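Long-range contacts in alpha-rhamnosidase (Dictyoglomus thermophilum, PDB 6I60), which probably hydrolyses terminal non-reducing alpha-L-rhamnose residues from alpha-L-rhamnosides: residues Y592-K597 with K655-L660; H636-L641 with E659-I664; A564-A569 with E587-Y592. All blocks are in the same frame, centred on the assembly; numbering follows the deposited sequence.

Interaction 1 of 3, residues Y592-K597 with K655-L660; sequences YVEFLK and KYYSEL. With AE3 (2-(2-ethoxyethoxy)ethanol), chain G.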
loop_
_atom_site.group_PDB
_atom_site.type_symbol
_atom_site.label_atom_id
_atom_site.label_comp_id
_atom_site.label_asym_id
_atom_site.label_seq_id
_atom_site.Cartn_x
_atom_site.Cartn_y
_atom_site.Cartn_z
ATOM N N TYR A 592 12.378 18.610 6.987
ATOM C CA TYR A 592 12.071 18.794 5.573
ATOM C C TYR A 592 11.490 20.177 5.312
ATOM O O TYR A 592 11.861 20.839 4.335
ATOM C CB TYR A 592 11.107 17.717 5.078
ATOM C CG TYR A 592 10.557 18.034 3.705
ATOM C CD1 TYR A 592 11.369 17.960 2.580
ATOM C CD2 TYR A 592 9.240 18.441 3.536
ATOM C CE1 TYR A 592 10.881 18.264 1.322
ATOM C CE2 TYR A 592 8.742 18.746 2.281
ATOM C CZ TYR A 592 9.567 18.656 1.178
ATOM O OH TYR A 592 9.078 18.959 -0.073
ATOM N N VAL A 593 10.566 20.625 6.166
ATOM C CA VAL A 593 10.028 21.974 6.030
ATOM C C VAL A 593 11.139 23.005 6.165
ATOM O O VAL A 593 11.126 24.040 5.485
ATOM C CB VAL A 593 8.900 22.194 7.058
ATOM C CG1 VAL A 593 8.530 23.668 7.157
ATOM C CG2 VAL A 593 7.687 21.359 6.682
ATOM N N GLU A 594 12.130 22.732 7.019
ATOM C CA GLU A 594 13.292 23.611 7.111
ATOM C C GLU A 594 14.043 23.668 5.786
ATOM O O GLU A 594 14.535 24.731 5.389
ATOM C CB GLU A 594 14.216 23.138 8.233
ATOM C CG GLU A 594 15.001 24.251 8.904
ATOM C CD GLU A 594 14.121 25.418 9.314
ATOM O OE1 GLU A 594 14.533 26.576 9.090
ATOM O OE2 GLU A 594 13.020 25.174 9.858
ATOM N N PHE A 595 14.140 22.534 5.088
ATOM C CA PHE A 595 14.808 22.526 3.791
ATOM C C PHE A 595 13.991 23.271 2.744
ATOM O O PHE A 595 14.553 23.957 1.882
ATOM C CB PHE A 595 15.073 21.094 3.333
ATOM C CG PHE A 595 15.563 21.001 1.917
ATOM C CD1 PHE A 595 14.715 20.597 0.899
ATOM C CD2 PHE A 595 16.870 21.334 1.602
ATOM C CE1 PHE A 595 15.164 20.520 -0.406
ATOM C CE2 PHE A 595 17.323 21.258 0.298
ATOM C CZ PHE A 595 16.468 20.853 -0.706
ATOM N N LEU A 596 12.663 23.136 2.791
ATOM C CA LEU A 596 11.819 23.887 1.870
ATOM C C LEU A 596 11.919 25.384 2.122
ATOM O O LEU A 596 11.854 26.177 1.175
ATOM C CB LEU A 596 10.367 23.422 1.986
ATOM C CG LEU A 596 9.616 23.205 0.671
ATOM C CD1 LEU A 596 10.525 22.575 -0.370
ATOM C CD2 LEU A 596 8.385 22.343 0.898
ATOM N N LYS A 597 12.079 25.790 3.385
ATOM C CA LYS A 597 12.281 27.202 3.687
ATOM C C LYS A 597 13.588 27.714 3.101
ATOM O O LYS A 597 13.694 28.898 2.758
ATOM C CB LYS A 597 12.256 27.427 5.199
ATOM C CG LYS A 597 10.863 27.511 5.799
ATOM C CD LYS A 597 10.910 27.380 7.317
ATOM C CE LYS A 597 11.946 28.315 7.926
ATOM N NZ LYS A 597 12.192 28.018 9.366
ATOM N N LYS A 655 2.292 28.162 16.492
ATOM C CA LYS A 655 2.263 29.554 16.087
ATOM C C LYS A 655 3.284 29.918 15.019
ATOM O O LYS A 655 3.006 30.657 14.134
ATOM C CB LYS A 655 2.416 30.442 17.305
ATOM C CG LYS A 655 1.340 31.495 17.503
ATOM C CD LYS A 655 0.073 31.292 16.668
ATOM C CE LYS A 655 -1.009 32.309 16.992
ATOM N NZ LYS A 655 -1.641 32.062 18.321
ATOM N N TYR A 656 4.475 29.395 15.098
ATOM C CA TYR A 656 5.466 29.694 14.125
ATOM C C TYR A 656 5.075 29.295 12.756
ATOM O O TYR A 656 5.227 30.047 11.874
ATOM C CB TYR A 656 6.735 28.983 14.493
ATOM C CG TYR A 656 7.809 29.136 13.495
ATOM C CD1 TYR A 656 8.569 30.248 13.446
ATOM C CD2 TYR A 656 8.063 28.166 12.604
ATOM C CE1 TYR A 656 9.556 30.384 12.518
ATOM C CE2 TYR A 656 9.046 28.299 11.675
ATOM C CZ TYR A 656 9.783 29.414 11.643
ATOM O OH TYR A 656 10.765 29.531 10.726
ATOM N N TYR A 657 4.575 28.095 12.562
ATOM C CA TYR A 657 4.203 27.634 11.235
ATOM C C TYR A 657 2.950 28.245 10.752
ATOM O O TYR A 657 2.765 28.474 9.604
ATOM C CB TYR A 657 4.103 26.133 11.196
ATOM C CG TYR A 657 5.441 25.546 11.309
ATOM C CD1 TYR A 657 6.410 25.904 10.456
ATOM C CD2 TYR A 657 5.752 24.685 12.305
ATOM C CE1 TYR A 657 7.653 25.401 10.572
ATOM C CE2 TYR A 657 7.004 24.184 12.429
ATOM C CZ TYR A 657 7.937 24.562 11.555
ATOM O OH TYR A 657 9.179 24.079 11.637
ATOM N N SER A 658 2.096 28.598 11.666
ATOM C CA SER A 658 0.885 29.234 11.312
ATOM C C SER A 658 1.217 30.564 10.738
ATOM O O SER A 658 0.638 30.935 9.774
ATOM C CB SER A 658 0.043 29.376 12.532
ATOM O OG SER A 658 -1.284 29.469 12.168
ATOM N N GLU A 659 2.137 31.297 11.354
ATOM C CA GLU A 659 2.612 32.570 10.881
ATOM C C GLU A 659 3.307 32.436 9.567
ATOM O O GLU A 659 3.180 33.259 8.721
ATOM C CB GLU A 659 3.656 33.083 11.816
ATOM C CG GLU A 659 3.163 33.756 13.059
ATOM C CD GLU A 659 4.279 34.424 13.824
ATOM O OE1 GLU A 659 3.995 34.947 14.904
ATOM O OE2 GLU A 659 5.426 34.440 13.351
ATOM N N LEU A 660 4.049 31.378 9.367
ATOM C CA LEU A 660 4.760 31.239 8.125
ATOM C C LEU A 660 3.860 30.900 7.004
ATOM O O LEU A 660 4.101 31.275 5.914
ATOM C CB LEU A 660 5.855 30.213 8.245
ATOM C CG LEU A 660 6.522 29.757 6.972
ATOM C CD1 LEU A 660 7.423 30.816 6.440
ATOM C CD2 LEU A 660 7.319 28.526 7.243
HETATM C C1 AE3 G . 9.346 39.857 9.503
HETATM C C2 AE3 G . 8.758 38.759 10.369
HETATM O O2 AE3 G . 8.939 37.503 9.714
HETATM C C3 AE3 G . 7.786 36.666 9.804
HETATM C C4 AE3 G . 7.846 35.814 11.062
HETATM O O3 AE3 G . 7.662 34.434 10.771
HETATM C C5 AE3 G . 8.173 34.083 9.512
HETATM C C6 AE3 G . 8.912 32.797 9.652
HETATM O O4 AE3 G . 9.657 32.693 8.453
#

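Interaction 2 of 3, residues H636-L641 with E659-I664; sequences HDVITL and ELADKI. With AE3 (2-(2-ethoxyethoxy)ethanol), chain G.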
loop_
_atom_site.group_PDB
_atom_site.type_symbol
_atom_site.label_atom_id
_atom_site.label_comp_id
_atom_site.label_asym_id
_atom_site.label_seq_id
_atom_site.Cartn_x
_atom_site.Cartn_y
_atom_site.Cartn_z
ATOM N N HIS A 636 1.114 23.864 1.690
ATOM C CA HIS A 636 0.486 22.639 2.175
ATOM C C HIS A 636 1.314 21.992 3.278
ATOM O O HIS A 636 0.771 21.569 4.306
ATOM C CB HIS A 636 0.278 21.668 1.011
ATOM C CG HIS A 636 -0.429 20.403 1.389
ATOM N ND1 HIS A 636 0.205 19.357 2.025
ATOM C CD2 HIS A 636 -1.713 20.012 1.210
ATOM C CE1 HIS A 636 -0.660 18.379 2.229
ATOM N NE2 HIS A 636 -1.830 18.750 1.742
ATOM N N ASP A 637 2.634 21.913 3.088
ATOM C CA ASP A 637 3.483 21.252 4.072
ATOM C C ASP A 637 3.557 22.036 5.375
ATOM O O ASP A 637 3.655 21.436 6.451
ATOM C CB ASP A 637 4.884 21.034 3.496
ATOM C CG ASP A 637 4.922 19.927 2.455
ATOM O OD1 ASP A 637 5.997 19.693 1.861
ATOM O OD2 ASP A 637 3.872 19.291 2.230
ATOM N N VAL A 638 3.503 23.363 5.301
ATOM C CA VAL A 638 3.605 24.183 6.503
ATOM C C VAL A 638 2.279 24.212 7.257
ATOM O O VAL A 638 2.255 24.216 8.493
ATOM C CB VAL A 638 4.088 25.597 6.128
ATOM C CG1 VAL A 638 4.060 26.518 7.332
ATOM C CG2 VAL A 638 5.489 25.535 5.540
ATOM N N ILE A 639 1.156 24.215 6.533
ATOM C CA ILE A 639 -0.147 24.289 7.189
ATOM C C ILE A 639 -0.428 23.012 7.971
ATOM O O ILE A 639 -0.839 23.058 9.137
ATOM C CB ILE A 639 -1.252 24.575 6.156
ATOM C CG1 ILE A 639 -1.440 26.080 5.989
ATOM C CG2 ILE A 639 -2.573 23.948 6.584
ATOM C CD1 ILE A 639 -2.002 26.754 7.221
ATOM N N THR A 640 -0.209 21.852 7.344
ATOM C CA THR A 640 -0.484 20.593 8.029
ATOM C C THR A 640 0.529 20.320 9.134
ATOM O O THR A 640 0.205 19.634 10.111
ATOM C CB THR A 640 -0.508 19.434 7.030
ATOM O OG1 THR A 640 0.823 19.168 6.575
ATOM C CG2 THR A 640 -1.395 19.769 5.835
ATOM N N LEU A 641 1.752 20.841 9.003
ATOM C CA LEU A 641 2.717 20.720 10.091
ATOM C C LEU A 641 2.292 21.550 11.293
ATOM O O LEU A 641 2.410 21.101 12.439
ATOM C CB LEU A 641 4.109 21.138 9.623
ATOM C CG LEU A 641 5.208 21.043 10.685
ATOM C CD1 LEU A 641 5.320 19.624 11.217
ATOM C CD2 LEU A 641 6.541 21.506 10.126
ATOM N N GLU A 659 2.137 31.297 11.354
ATOM C CA GLU A 659 2.612 32.570 10.881
ATOM C C GLU A 659 3.307 32.436 9.567
ATOM O O GLU A 659 3.180 33.259 8.721
ATOM C CB GLU A 659 3.656 33.083 11.816
ATOM C CG GLU A 659 3.163 33.756 13.059
ATOM C CD GLU A 659 4.279 34.424 13.824
ATOM O OE1 GLU A 659 3.995 34.947 14.904
ATOM O OE2 GLU A 659 5.426 34.440 13.351
ATOM N N LEU A 660 4.049 31.378 9.367
ATOM C CA LEU A 660 4.760 31.239 8.125
ATOM C C LEU A 660 3.860 30.900 7.004
ATOM O O LEU A 660 4.101 31.275 5.914
ATOM C CB LEU A 660 5.855 30.213 8.245
ATOM C CG LEU A 660 6.522 29.757 6.972
ATOM C CD1 LEU A 660 7.423 30.816 6.440
ATOM C CD2 LEU A 660 7.319 28.526 7.243
ATOM N N ALA A 661 2.780 30.205 7.289
ATOM C CA ALA A 661 1.795 29.828 6.315
ATOM C C ALA A 661 1.127 31.048 5.794
ATOM O O ALA A 661 0.897 31.180 4.635
ATOM C CB ALA A 661 0.799 28.924 6.948
ATOM N N ASP A 662 0.847 31.992 6.658
ATOM C CA ASP A 662 0.314 33.256 6.242
ATOM C C ASP A 662 1.294 33.990 5.339
ATOM O O ASP A 662 0.869 34.677 4.478
ATOM C CB ASP A 662 0.001 34.110 7.440
ATOM C CG ASP A 662 -1.434 34.076 7.800
ATOM O OD1 ASP A 662 -1.807 33.337 8.704
ATOM O OD2 ASP A 662 -2.212 34.790 7.174
ATOM N N LYS A 663 2.567 33.803 5.533
ATOM C CA LYS A 663 3.469 34.486 4.672
ATOM C C LYS A 663 3.289 33.990 3.236
ATOM O O LYS A 663 3.220 34.747 2.335
ATOM C CB LYS A 663 4.910 34.359 5.205
ATOM N N ILE A 664 3.187 32.697 3.053
ATOM C CA ILE A 664 3.052 32.072 1.773
ATOM C C ILE A 664 1.791 32.492 1.060
ATOM O O ILE A 664 1.854 33.097 0.034
ATOM C CB ILE A 664 3.276 30.582 1.950
ATOM C CG1 ILE A 664 4.469 30.409 2.841
ATOM C CG2 ILE A 664 3.630 29.936 0.661
ATOM C CD1 ILE A 664 4.866 29.006 3.098
HETATM C C1 AE3 G . 9.346 39.857 9.503
HETATM C C2 AE3 G . 8.758 38.759 10.369
HETATM O O2 AE3 G . 8.939 37.503 9.714
HETATM C C3 AE3 G . 7.786 36.666 9.804
HETATM C C4 AE3 G . 7.846 35.814 11.062
HETATM O O3 AE3 G . 7.662 34.434 10.771
HETATM C C5 AE3 G . 8.173 34.083 9.512
HETATM C C6 AE3 G . 8.912 32.797 9.652
HETATM O O4 AE3 G . 9.657 32.693 8.453
#

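Interaction 3 of 3, residues A564-A569 with E587-Y592; sequences AYITIA and EGFKKY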
loop_
_atom_site.group_PDB
_atom_site.type_symbol
_atom_site.label_atom_id
_atom_site.label_comp_id
_atom_site.label_asym_id
_atom_site.label_seq_id
_atom_site.Cartn_x
_atom_site.Cartn_y
_atom_site.Cartn_z
ATOM N N ALA A 564 5.086 13.554 0.291
ATOM C CA ALA A 564 4.544 12.268 0.709
ATOM C C ALA A 564 4.906 11.920 2.147
ATOM O O ALA A 564 4.229 11.086 2.756
ATOM C CB ALA A 564 5.036 11.164 -0.228
ATOM N N TYR A 565 5.955 12.535 2.701
ATOM C CA TYR A 565 6.340 12.239 4.077
ATOM C C TYR A 565 5.277 12.717 5.059
ATOM O O TYR A 565 4.783 11.936 5.880
ATOM C CB TYR A 565 7.693 12.877 4.394
ATOM C CG TYR A 565 8.380 12.285 5.607
ATOM C CD1 TYR A 565 7.967 11.073 6.142
ATOM C CD2 TYR A 565 9.444 12.941 6.215
ATOM C CE1 TYR A 565 8.592 10.529 7.247
ATOM C CE2 TYR A 565 10.075 12.405 7.322
ATOM C CZ TYR A 565 9.645 11.198 7.834
ATOM O OH TYR A 565 10.269 10.658 8.935
ATOM N N ILE A 566 4.911 13.996 4.990
ATOM C CA ILE A 566 3.921 14.525 5.922
ATOM C C ILE A 566 2.504 14.142 5.504
ATOM O O ILE A 566 1.629 13.970 6.360
ATOM C CB ILE A 566 4.061 16.050 6.051
ATOM C CG1 ILE A 566 3.930 16.708 4.682
ATOM C CG2 ILE A 566 5.391 16.422 6.665
ATOM C CD1 ILE A 566 2.973 17.852 4.675
ATOM N N THR A 567 2.251 14.007 4.200
ATOM C CA THR A 567 0.897 13.720 3.735
ATOM C C THR A 567 0.464 12.317 4.139
ATOM O O THR A 567 -0.607 12.133 4.729
ATOM C CB THR A 567 0.810 13.894 2.218
ATOM O OG1 THR A 567 0.923 15.284 1.888
ATOM C CG2 THR A 567 -0.513 13.357 1.690
ATOM N N ILE A 568 1.287 11.312 3.830
ATOM C CA ILE A 568 0.939 9.940 4.184
ATOM C C ILE A 568 0.840 9.793 5.697
ATOM O O ILE A 568 -0.046 9.099 6.212
ATOM C CB ILE A 568 1.957 8.957 3.576
ATOM C CG1 ILE A 568 1.863 8.979 2.049
ATOM C CG2 ILE A 568 1.724 7.550 4.097
ATOM C CD1 ILE A 568 2.956 8.197 1.358
ATOM N N ALA A 569 1.731 10.458 6.434
ATOM C CA ALA A 569 1.658 10.412 7.890
ATOM C C ALA A 569 0.379 11.066 8.397
ATOM O O ALA A 569 -0.260 10.554 9.324
ATOM C CB ALA A 569 2.888 11.081 8.500
ATOM N N GLU A 587 10.159 15.143 13.999
ATOM C CA GLU A 587 11.436 15.795 13.728
ATOM C C GLU A 587 11.788 15.739 12.247
ATOM O O GLU A 587 12.376 16.687 11.714
ATOM C CB GLU A 587 12.542 15.154 14.567
ATOM C CG GLU A 587 12.695 15.765 15.951
ATOM C CD GLU A 587 14.105 15.632 16.496
ATOM O OE1 GLU A 587 14.881 14.815 15.956
ATOM O OE2 GLU A 587 14.437 16.350 17.464
ATOM N N GLY A 588 11.436 14.645 11.568
ATOM C CA GLY A 588 11.639 14.584 10.131
ATOM C C GLY A 588 10.792 15.586 9.374
ATOM O O GLY A 588 11.224 16.116 8.347
ATOM N N PHE A 589 9.582 15.861 9.866
ATOM C CA PHE A 589 8.741 16.875 9.239
ATOM C C PHE A 589 9.352 18.260 9.407
ATOM O O PHE A 589 9.404 19.049 8.456
ATOM C CB PHE A 589 7.331 16.847 9.833
ATOM C CG PHE A 589 6.683 15.489 9.830
ATOM C CD1 PHE A 589 7.061 14.515 8.918
ATOM C CD2 PHE A 589 5.680 15.193 10.740
ATOM C CE1 PHE A 589 6.458 13.275 8.922
ATOM C CE2 PHE A 589 5.074 13.955 10.746
ATOM C CZ PHE A 589 5.463 12.996 9.838
ATOM N N LYS A 590 9.814 18.573 10.622
ATOM C CA LYS A 590 10.426 19.872 10.874
ATOM C C LYS A 590 11.692 20.059 10.052
ATOM O O LYS A 590 12.012 21.184 9.651
ATOM C CB LYS A 590 10.733 20.025 12.364
ATOM C CG LYS A 590 9.799 20.967 13.110
ATOM C CD LYS A 590 10.329 21.284 14.503
ATOM C CE LYS A 590 10.742 22.747 14.625
ATOM N NZ LYS A 590 11.199 23.096 16.004
ATOM N N LYS A 591 12.417 18.972 9.783
ATOM C CA LYS A 591 13.657 19.080 9.025
ATOM C C LYS A 591 13.391 19.287 7.539
ATOM O O LYS A 591 14.101 20.057 6.883
ATOM C CB LYS A 591 14.520 17.839 9.247
ATOM C CG LYS A 591 16.012 18.105 9.144
ATOM C CD LYS A 591 16.823 16.910 9.618
ATOM C CE LYS A 591 17.140 17.006 11.102
ATOM N NZ LYS A 591 18.300 16.150 11.471
ATOM N N TYR A 592 12.378 18.610 6.987
ATOM C CA TYR A 592 12.071 18.794 5.573
ATOM C C TYR A 592 11.490 20.177 5.312
ATOM O O TYR A 592 11.861 20.839 4.335
ATOM C CB TYR A 592 11.107 17.717 5.078
ATOM C CG TYR A 592 10.557 18.034 3.705
ATOM C CD1 TYR A 592 11.369 17.960 2.580
ATOM C CD2 TYR A 592 9.240 18.441 3.536
ATOM C CE1 TYR A 592 10.881 18.264 1.322
ATOM C CE2 TYR A 592 8.742 18.746 2.281
ATOM C CZ TYR A 592 9.567 18.656 1.178
ATOM O OH TYR A 592 9.078 18.959 -0.073
#

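Interaction 1 of 3, residues Y592-K597 with K655-L660
Lys597 and Val593 of helix 586-599 meet Tyr656, Tyr657 and Leu660 of helix 651-672, with the two short axes no closer than 13.4 Å and running in roughly the same direction, 34° apart. Side chains span this distance. Lys597 and Tyr656 arrive from opposite directions, and NZ of Lys597 donates a hydrogen bond to OH of Tyr656 at the edge of the ring, near its plane. The modelled length is very short, so its exact value is doubtful. CD of Lys597 lies against CD2 of Leu660 (3.8 Å); beyond it the chain bends at chi3 (49°), turning CE and NZ toward the phenol of Tyr656. The same NZ forms a salt bridge with OE1 of Glu594 (2.8 Å), one turn earlier, on the syn side of the carboxylate. This second grip holds the charge beside the hydroxyl. CG1 of Val593 touches CE1 of Tyr657 at 3.9 Å. C6 of the bound 2-(2-ethoxyethoxy)ethanol is 3.8 Å from CE1 of Tyr656. The arrangement fits two neighbouring, like-directed helices of the (alpha/alpha)6 barrel expected of a six-hairpin glycosidase domain, with the bound ether lying against Tyr656, Glu659 and Leu660 of helix 651-672.

Interaction 2 of 3, residues H636-L641 with E659-I664
Val638 and Ala661 lie at the middle of this contact, their CA atoms 5.9 Å apart. Helices 626-648 and 651-672 run antiparallel here, with 154° between their directions and short axes 8.9 Å apart at closest. Val638 has the most surface buried by the partner. Its CG1 stands anti to the backbone N (chi1 174°), and that methyl reaches the backbone of the other helix, 3.9 Å from N of Ala661. CG1 also lies 3.8 Å from CD2 of Leu660. The valine and leucine side chains cross at about a right angle, and the same CD2 touches CG2 of Val638 as well, so one leucine methyl rests against both valine branches. CD1 of Ile664 approaches CG2 of Val638 more loosely, at 4.3 Å.

Ala661 is the small residue of the pair. Its CB points at helix 626-648 and receives Ile639 from the other flank. CD1 of Ile639 is 3.6 Å from this CB, with CG1 of Ile639 close behind. Val638 and Ile639 therefore both reach Ala661, whose short side chain suits the close approach of the helices. Every side-chain contact across the pair is apolar. Tyr635 adds cover to Ala661 and Ile664, and Phe634 to Ile664. Helix 626-648 carries Leu641 and Asp637 against helix 586-599. Only a short link, residues 649-650, joins the two helices of the contact. They form an antiparallel alpha-hairpin, the building unit of the six-hairpin glycosidase fold.

Interaction 3 of 3, residues A564-A569 with E587-Y592
The ring of Phe589 stands edge-on over a face of the Tyr565 ring in a T-shaped stack. CE1 of Phe589 sits 3.7 Å above the centre of the tyrosine plane, and the two planes are turned 78° apart. CA of Ile566 lies over one face of Phe589, offset toward the rim, and CG of Tyr565 lies at its edge, in plane. CG2 of Ile566 packs on CD1 of Phe589 (3.4 Å). CB of Ala569, one turn after Tyr565, meets CZ of Phe589 at 3.5 Å, obliquely. Phe589 takes CG anti to its carbonyl carbon (chi1 -52°), which brings the ring against these three residues. Gly588 has no side chain, and CE2 of Tyr565 comes within 3.9 Å of its CA. The hydroxyl of Tyr565 is hydrogen-bonded to ND1 of His585. With a leucine in place of Tyr565, the edge of Phe589 would probably lose the aromatic face beneath it, and His585 the hydroxyl it pairs with. Helices 564-576 and 586-599 run antiparallel here, with 142° between their directions. Helix 524-535 covers Tyr565 through Leu531 and Ile534, while Ile566 packs on Asp637 and Thr640 of helix 626-648.

All three contacts lie within the six-hairpin glycosidase domain, on the same side of the chain's centre. Interaction 3 comes first along the chain and closes before the other two open. Interactions 1 and 2 both end on helix 651-672 and have centres about 6 Å apart. Interaction 3 is about 12 Å from interaction 1 and about 13 Å from interaction 2, measured between centres. Helix 586-599 serves interactions 1 and 3, whose segments overlap at Tyr592. Helix 626-648 touches helices 564-576, 586-599 and 651-672. Four helices thus form one continuous packed block, and the bound 2-(2-ethoxyethoxy)ethanol lies beside interactions 1 and 2, against Glu659 and Leu660, which their segments share.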